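Local coordinates for protein glutaredoxin (Chlorella sorokiniana, PDB 4I2U) that binds glutathione through a thioredoxin fold and probably catalyses glutathione-dependent reduction of disulfides in cell redox homeostasis, at residues V17-K22 with P72-D77. Sequence-based numbering, arbitrary orientation. Where two conformers were deposited one is given.
Sequences VVIFSK and PRVFID. With GSH (glutathione), chain B.
The central antiparallel pair of the thioredoxin-fold sheet joins V17-S21 to R73-I76, with the cis-proline P72 at its glutathione end. Two hydrogen-bonded pairs, V18 with F75 and F20 with R73, carry the ladder; V18 N reaches F75 O at 3.0 Å, nearly straight at 173°. On the face that carries F20 and F75, the phenyl rings meet obliquely with planes at 84°, F20 CE1 lying 3.6 Å from F75 CE1. F20 CG stands anti to its own carbonyl carbon (chi1 -67°), which brings CD1 and CE1 against the F75 ring, while L62 of helix 55-66 touches both side chains. An alanine at F20 would probably leave a gap beside F75 CE1 and L62, with the F75 ring less firmly held. On the opposite face, I19 lies alongside V74 and P72, its CD1 3.8 Å from V74 CG2 and 3.7 Å from P72 CB. P72 also touches Y27 and C28 of helix 26-36, whose start carries the CxxC sequence, and its CD lies 3.4 Å from glutathione O12. Beyond the strand, the extended K22 side chain delivers NZ to a carboxylate oxygen of glutathione, O31, in a 2.8 Å hydrogen bond, and the same NZ is also hydrogen-bonded to Q59 OE1.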
ATOM      1  N   VAL A  17       6.716  -0.495  -2.393  1.00  6.22           N
ATOM      2  CA  VAL A  17       5.301  -0.797  -2.553  1.00  6.37           C
ATOM      3  C   VAL A  17       4.798  -1.305  -1.226  1.00  6.52           C
ATOM      4  O   VAL A  17       5.205  -2.384  -0.773  1.00  7.59           O
ATOM      5  CB  VAL A  17       5.062  -1.830  -3.665  1.00  6.94           C
ATOM      6  CG1 VAL A  17       3.589  -2.107  -3.790  1.00  7.59           C
ATOM      7  CG2 VAL A  17       5.630  -1.319  -4.972  1.00  8.24           C
ATOM      8  N   VAL A  18       3.957  -0.510  -0.573  1.00  6.00           N
ATOM      9  CA  VAL A  18       3.453  -0.836   0.751  1.00  5.59           C
ATOM     10  C   VAL A  18       1.938  -0.814   0.767  1.00  5.45           C
ATOM     11  O   VAL A  18       1.315   0.116   0.242  1.00  6.68           O
ATOM     12  CB  VAL A  18       3.993   0.172   1.799  1.00  6.18           C
ATOM     13  CG1 VAL A  18       3.432  -0.114   3.184  1.00  7.57           C
ATOM     14  CG2 VAL A  18       5.514   0.135   1.830  1.00  7.54           C
ATOM     15  N   ILE A  19       1.333  -1.813   1.386  1.00  4.91           N
ATOM     16  CA  ILE A  19      -0.105  -1.821   1.581  1.00  4.89           C
ATOM     17  C   ILE A  19      -0.385  -2.114   3.049  1.00  4.83           C
ATOM     18  O   ILE A  19      -0.031  -3.187   3.559  1.00  6.37           O
ATOM     19  CB  ILE A  19      -0.819  -2.793   0.617  1.00  5.75           C
ATOM     20  CG1 ILE A  19      -2.319  -2.765   0.887  1.00  6.37           C
ATOM     21  CG2 ILE A  19      -0.249  -4.225   0.683  1.00  8.07           C
ATOM     22  CD1 ILE A  19      -3.144  -3.392  -0.232  1.00  8.46           C
ATOM     23  N   PHE A  20      -0.957  -1.142   3.749  1.00  4.88           N
ATOM     24  CA  PHE A  20      -1.447  -1.379   5.106  1.00  4.97           C
ATOM     25  C   PHE A  20      -2.804  -2.019   4.939  1.00  5.42           C
ATOM     26  O   PHE A  20      -3.665  -1.484   4.239  1.00  6.00           O
ATOM     27  CB  PHE A  20      -1.514  -0.064   5.893  1.00  5.72           C
ATOM     28  CG  PHE A  20      -0.147   0.528   6.148  1.00  4.87           C
ATOM     29  CD1 PHE A  20       0.408   1.442   5.273  1.00  5.15           C
ATOM     30  CD2 PHE A  20       0.612   0.130   7.240  1.00  5.42           C
ATOM     31  CE1 PHE A  20       1.676   1.946   5.481  1.00  6.68           C
ATOM     32  CE2 PHE A  20       1.879   0.624   7.456  1.00  6.80           C
ATOM     33  CZ  PHE A  20       2.422   1.528   6.586  1.00  6.72           C
ATOM     34  N   SER A  21      -2.991  -3.164   5.577  1.00  5.41           N
ATOM     35  CA  SER A  21      -4.023  -4.117   5.230  1.00  5.67           C
ATOM     36  C   SER A  21      -4.625  -4.735   6.479  1.00  5.71           C
ATOM     37  O   SER A  21      -4.118  -4.576   7.580  1.00  6.41           O
ATOM     38  CB  SER A  21      -3.338  -5.193   4.361  1.00  5.86           C
ATOM     39  OG  SER A  21      -4.177  -6.309   4.061  1.00  6.63           O
ATOM     40  N   LYS A  22      -5.752  -5.417   6.298  1.00  6.33           N
ATOM     41  CA  LYS A  22      -6.223  -6.428   7.244  1.00  5.81           C
ATOM     42  C   LYS A  22      -6.528  -7.676   6.453  1.00  6.09           C
ATOM     43  O   LYS A  22      -7.007  -7.611   5.319  1.00  6.82           O
ATOM     44  CB  LYS A  22      -7.449  -5.958   8.025  1.00  7.33           C
ATOM     45  CG  LYS A  22      -7.095  -4.848   8.976  1.00  6.03           C
ATOM     46  CD  LYS A  22      -8.250  -4.294   9.760  1.00  7.49           C
ATOM     47  CE  LYS A  22      -7.807  -3.110  10.600  1.00  7.41           C
ATOM     48  NZ  LYS A  22      -8.909  -2.574  11.421  1.00  8.28           N
ATOM     49  N   PRO A  72      -7.622  -0.825   2.729  1.00  5.76           N
ATOM     50  CA  PRO A  72      -6.172  -0.628   2.768  1.00  5.51           C
ATOM     51  C   PRO A  72      -5.750   0.830   2.599  1.00  5.40           C
ATOM     52  O   PRO A  72      -6.533   1.679   2.183  1.00  5.61           O
ATOM     53  CB  PRO A  72      -5.682  -1.436   1.558  1.00  5.66           C
ATOM     54  CG  PRO A  72      -6.840  -1.276   0.580  1.00  5.83           C
ATOM     55  CD  PRO A  72      -8.082  -1.332   1.425  1.00  6.14           C
ATOM     56  N   ARG A  73      -4.485   1.097   2.907  1.00  5.27           N
ATOM     57  CA  ARG A  73      -3.838   2.352   2.547  0.53  5.39           C
ATOM     58  C   ARG A  73      -2.571   1.977   1.812  1.00  5.09           C
ATOM     59  O   ARG A  73      -1.706   1.303   2.351  1.00  5.22           O
ATOM     60  CB  ARG A  73      -3.552   3.224   3.774  0.53  5.31           C
ATOM     61  CG  ARG A  73      -4.789   3.574   4.602  0.53  5.58           C
ATOM     62  CD  ARG A  73      -5.459   4.868   4.168  0.53  8.40           C
ATOM     63  NE  ARG A  73      -6.899   4.885   4.398  0.53  6.46           N
ATOM     64  CZ  ARG A  73      -7.677   5.920   4.119  0.53  6.48           C
ATOM     65  NH1 ARG A  73      -7.146   7.056   3.667  0.53  6.16           N
ATOM     66  NH2 ARG A  73      -8.982   5.832   4.309  0.53  6.41           N
ATOM     67  N   VAL A  74      -2.501   2.363   0.543  1.00  4.99           N
ATOM     68  CA  VAL A  74      -1.445   1.920  -0.370  1.00  4.96           C
ATOM     69  C   VAL A  74      -0.502   3.077  -0.683  1.00  5.00           C
ATOM     70  O   VAL A  74      -0.944   4.207  -0.964  1.00  5.45           O
ATOM     71  CB  VAL A  74      -2.061   1.371  -1.658  1.00  5.06           C
ATOM     72  CG1 VAL A  74      -1.004   0.857  -2.598  1.00  6.29           C
ATOM     73  CG2 VAL A  74      -3.071   0.265  -1.322  1.00  6.51           C
ATOM     74  N   PHE A  75       0.796   2.777  -0.637  1.00  5.01           N
ATOM     75  CA  PHE A  75       1.849   3.763  -0.871  1.00  5.30           C
ATOM     76  C   PHE A  75       2.836   3.237  -1.909  1.00  5.27           C
ATOM     77  O   PHE A  75       3.296   2.085  -1.819  1.00  6.67           O
ATOM     78  CB  PHE A  75       2.624   4.049   0.407  1.00  5.58           C
ATOM     79  CG  PHE A  75       1.826   4.683   1.494  1.00  5.53           C
ATOM     80  CD1 PHE A  75       0.980   3.937   2.292  1.00  5.74           C
ATOM     81  CD2 PHE A  75       1.971   6.034   1.750  1.00  5.66           C
ATOM     82  CE1 PHE A  75       0.285   4.534   3.322  1.00  6.56           C
ATOM     83  CE2 PHE A  75       1.267   6.632   2.775  1.00  5.50           C
ATOM     84  CZ  PHE A  75       0.436   5.882   3.571  1.00  6.06           C
ATOM     85  N   ILE A  76       3.150   4.061  -2.909  1.00  5.57           N
ATOM     86  CA  ILE A  76       4.142   3.731  -3.921  1.00  5.87           C
ATOM     87  C   ILE A  76       5.273   4.737  -3.780  1.00  6.07           C
ATOM     88  O   ILE A  76       5.080   5.941  -3.957  1.00  6.34           O
ATOM     89  CB  ILE A  76       3.555   3.830  -5.343  1.00  6.15           C
ATOM     90  CG1 ILE A  76       2.272   3.000  -5.496  1.00  7.66           C
ATOM     91  CG2 ILE A  76       4.607   3.421  -6.355  1.00  7.38           C
ATOM     92  CD1 ILE A  76       2.418   1.511  -5.198  1.00  7.91           C
ATOM     93  N   ASP A  77       6.447   4.253  -3.423  1.00  7.10           N
ATOM     94  CA  ASP A  77       7.621   5.098  -3.201  1.00  8.14           C
ATOM     95  C   ASP A  77       7.309   6.238  -2.232  1.00  7.99           C
ATOM     96  O   ASP A  77       7.767   7.373  -2.396  1.00  8.31           O
ATOM     97  CB  ASP A  77       8.150   5.643  -4.529  1.00 10.10           C
ATOM     98  CG  ASP A  77       9.666   5.822  -4.548  1.00 10.78           C
ATOM     99  OD1 ASP A  77      10.323   5.582  -3.507  1.00 12.97           O
ATOM    100  OD2 ASP A  77      10.164   6.204  -5.616  1.00 13.28           O
TER
HETATM  101  N1  GSH B 201     -13.773   1.986  -0.506  1.00 12.24           N
HETATM  102  CA1 GSH B 201     -12.717   1.682   0.473  1.00  8.72           C
HETATM  103  C1  GSH B 201     -11.532   1.182  -0.312  1.00  7.83           C
HETATM  104  O11 GSH B 201     -11.644   1.115  -1.551  1.00  9.30           O
HETATM  105  O12 GSH B 201     -10.462   0.880   0.275  1.00  7.75           O
HETATM  106  CB1 GSH B 201     -13.274   0.684   1.485  1.00  7.01           C
HETATM  107  CG1 GSH B 201     -12.304   0.364   2.616  1.00  8.55           C
HETATM  108  CD1 GSH B 201     -13.034  -0.088   3.869  1.00  8.76           C
HETATM  109  OE1 GSH B 201     -14.054   0.478   4.269  1.00 10.25           O
HETATM  110  N2  GSH B 201     -12.497  -1.091   4.540  1.00  7.48           N
HETATM  111  CA2 GSH B 201     -13.038  -1.542   5.826  1.00  7.95           C
HETATM  112  C2  GSH B 201     -12.412  -0.823   6.999  1.00  7.39           C
HETATM  113  O2  GSH B 201     -11.370  -0.199   6.874  1.00  7.95           O
HETATM  114  CB2 GSH B 201     -12.858  -3.054   5.974  1.00  7.85           C
HETATM  115  SG2 GSH B 201     -13.907  -3.984   4.821  1.00 10.30           S
HETATM  116  N3  GSH B 201     -13.070  -0.864   8.148  1.00  7.34           N
HETATM  117  CA3 GSH B 201     -12.631  -0.089   9.283  1.00  9.66           C
HETATM  118  C3  GSH B 201     -11.393  -0.615   9.966  1.00  8.16           C
HETATM  119  O31 GSH B 201     -10.947  -1.753   9.715  1.00  8.04           O
HETATM  120  O32 GSH B 201     -10.863   0.170  10.788  1.00 10.73           O